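Local coordinates for protein multicopper oxidase (Uncultured bacterium, PDB 4E9X) that probably couples the one-electron oxidation of substrates to the reduction of dioxygen to water at its copper centres, at residues Met143-Glu148 and Tyr167-Ala172. Sequence-based numbering, arbitrary orientation.
Sequences MMSTWE and YFSVNA
With CG of Trp147 anti to the carbonyl carbon (chi1 -53°) and OG of Ser169 set between backbone N and carbonyl carbon (chi1 57°), the indole NE1 donates a nearly straight hydrogen bond to OG of Ser169 (2.8 Å), and that oxygen lies almost in the ring plane. The two belong to antiparallel strands at one margin of a sheet in the second cupredoxin-like domain, where strand 167-170 is outermost within the chain. Tryptophan suits its place because its ring can turn a polar edge to the serine while CZ2 rests 3.9 Å from CB of Ala172; Ile15 and Val17 of strand 3-18 pack against the same side chain. Small serines at the hydrogen-bonded pair Ser145–Ser169 accommodate a water, which both OG atoms bind and which donates to Met143 O and accepts from Ala172 N. On the other sheet face, CG2 of Thr146 touches the edge of the Phe168 ring at CD1 (3.6 Å), and SD of Met144 lies against CG2 of Val170, its flexible thioether running beside the branched valine. Phe168 also stacks on His258. As the strand ends, Asn171 adopts positive phi, which asparagine tolerates well; its backbone N donates to Met143 O, continuing the pairing, while side-chain OD1 accepts a hydrogen bond from Met143 N at 2.8 Å, that donor tilted 27° from the carbonyl plane.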
loop_
_atom_site.group_PDB
_atom_site.type_symbol
_atom_site.label_atom_id
_atom_site.label_comp_id
_atom_site.label_asym_id
_atom_site.label_seq_id
_atom_site.Cartn_x
_atom_site.Cartn_y
_atom_site.Cartn_z
ATOM N N MET A 143 5.635 -14.196 8.522
ATOM C CA MET A 143 4.387 -14.247 7.731
ATOM C C MET A 143 3.336 -13.480 8.495
ATOM O O MET A 143 2.944 -13.880 9.625
ATOM C CB MET A 143 3.965 -15.724 7.570
ATOM C CG MET A 143 5.075 -16.551 6.901
ATOM S SD MET A 143 4.560 -18.220 6.373
ATOM C CE MET A 143 3.600 -17.811 4.918
ATOM N N MET A 144 2.902 -12.366 7.955
ATOM C CA MET A 144 1.963 -11.485 8.652
ATOM C C MET A 144 0.536 -11.791 8.260
ATOM O O MET A 144 0.265 -12.120 7.103
ATOM C CB MET A 144 2.258 -10.003 8.343
ATOM C CG MET A 144 3.275 -9.360 9.300
ATOM S SD MET A 144 4.925 -10.087 9.277
ATOM C CE MET A 144 5.416 -9.673 7.587
ATOM N N SER A 145 -0.402 -11.708 9.216
ATOM C CA SER A 145 -1.816 -11.913 8.944
ATOM C C SER A 145 -2.609 -11.186 10.033
ATOM O O SER A 145 -2.085 -10.582 10.971
ATOM C CB SER A 145 -2.183 -13.377 8.836
ATOM O OG SER A 145 -2.065 -14.037 10.082
ATOM N N THR A 146 -3.918 -11.256 9.792
ATOM C CA THR A 146 -4.872 -10.593 10.682
ATOM C C THR A 146 -5.975 -11.561 11.094
ATOM O O THR A 146 -6.186 -12.600 10.462
ATOM C CB THR A 146 -5.511 -9.313 10.063
ATOM O OG1 THR A 146 -6.477 -9.707 9.091
ATOM C CG2 THR A 146 -4.429 -8.459 9.410
ATOM N N TRP A 147 -6.715 -11.208 12.139
ATOM C CA TRP A 147 -7.677 -12.130 12.740
ATOM C C TRP A 147 -8.927 -11.337 13.125
ATOM O O TRP A 147 -8.826 -10.206 13.550
ATOM C CB TRP A 147 -7.149 -12.807 14.003
ATOM C CG TRP A 147 -5.808 -13.467 13.740
ATOM C CD1 TRP A 147 -4.584 -12.833 13.812
ATOM C CD2 TRP A 147 -5.554 -14.803 13.346
ATOM N NE1 TRP A 147 -3.567 -13.732 13.485
ATOM C CE2 TRP A 147 -4.146 -14.940 13.198
ATOM C CE3 TRP A 147 -6.406 -15.905 13.091
ATOM C CZ2 TRP A 147 -3.550 -16.155 12.817
ATOM C CZ3 TRP A 147 -5.765 -17.088 12.714
ATOM C CH2 TRP A 147 -4.371 -17.225 12.577
ATOM N N GLU A 148 -10.082 -11.992 12.998
ATOM C CA GLU A 148 -11.373 -11.369 13.338
ATOM C C GLU A 148 -11.950 -12.095 14.538
ATOM O O GLU A 148 -12.440 -13.221 14.394
ATOM C CB GLU A 148 -12.332 -11.517 12.151
ATOM C CG GLU A 148 -11.771 -10.785 10.931
ATOM C CD GLU A 148 -12.381 -11.192 9.622
ATOM O OE1 GLU A 148 -13.337 -12.000 9.695
ATOM O OE2 GLU A 148 -11.976 -10.778 8.531
ATOM N N TYR A 167 -7.238 -8.340 15.658
ATOM C CA TYR A 167 -5.965 -8.864 16.152
ATOM C C TYR A 167 -5.053 -9.096 14.938
ATOM O O TYR A 167 -5.486 -9.239 13.815
ATOM C CB TYR A 167 -6.090 -10.150 16.937
ATOM C CG TYR A 167 -6.783 -10.055 18.282
ATOM C CD1 TYR A 167 -6.066 -10.116 19.460
ATOM C CD2 TYR A 167 -8.188 -9.952 18.317
ATOM C CE1 TYR A 167 -6.714 -10.050 20.720
ATOM C CE2 TYR A 167 -8.821 -9.887 19.564
ATOM C CZ TYR A 167 -8.102 -9.940 20.753
ATOM O OH TYR A 167 -8.775 -9.872 21.964
ATOM N N PHE A 168 -3.757 -9.006 15.210
ATOM C CA PHE A 168 -2.693 -8.928 14.179
ATOM C C PHE A 168 -1.482 -9.755 14.584
ATOM O O PHE A 168 -1.204 -9.818 15.790
ATOM C CB PHE A 168 -2.295 -7.460 13.903
ATOM C CG PHE A 168 -3.516 -6.580 13.657
ATOM C CD1 PHE A 168 -4.026 -6.486 12.361
ATOM C CD2 PHE A 168 -4.149 -5.933 14.715
ATOM C CE1 PHE A 168 -5.179 -5.749 12.144
ATOM C CE2 PHE A 168 -5.321 -5.196 14.483
ATOM C CZ PHE A 168 -5.818 -5.128 13.193
ATOM N N SER A 169 -0.765 -10.365 13.653
ATOM C CA SER A 169 0.286 -11.257 14.090
ATOM C C SER A 169 1.427 -11.341 13.094
ATOM O O SER A 169 1.315 -11.013 11.905
ATOM C CB SER A 169 -0.281 -12.680 14.310
ATOM O OG SER A 169 -0.908 -13.146 13.082
ATOM N N VAL A 170 2.551 -11.849 13.611
ATOM C CA VAL A 170 3.588 -12.442 12.792
ATOM C C VAL A 170 3.660 -13.911 13.183
ATOM O O VAL A 170 3.692 -14.246 14.379
ATOM C CB VAL A 170 4.947 -11.706 12.948
ATOM C CG1 VAL A 170 5.391 -11.575 14.398
ATOM C CG2 VAL A 170 6.043 -12.435 12.111
ATOM N N ASN A 171 3.675 -14.799 12.207
ATOM C CA ASN A 171 3.715 -16.264 12.414
ATOM C C ASN A 171 2.653 -16.684 13.410
ATOM O O ASN A 171 2.910 -17.509 14.297
ATOM C CB ASN A 171 5.113 -16.725 12.818
ATOM C CG ASN A 171 6.090 -16.469 11.673
ATOM O OD1 ASN A 171 5.665 -16.130 10.579
ATOM N ND2 ASN A 171 7.401 -16.578 11.927
ATOM N N ALA A 172 1.461 -16.099 13.247
ATOM C CA ALA A 172 0.242 -16.461 14.002
ATOM C C ALA A 172 0.315 -16.172 15.501
ATOM O O ALA A 172 -0.521 -16.697 16.242
ATOM C CB ALA A 172 -0.178 -17.907 13.744
HETATM O O HOH W 1 0.556 -14.350 11.143
#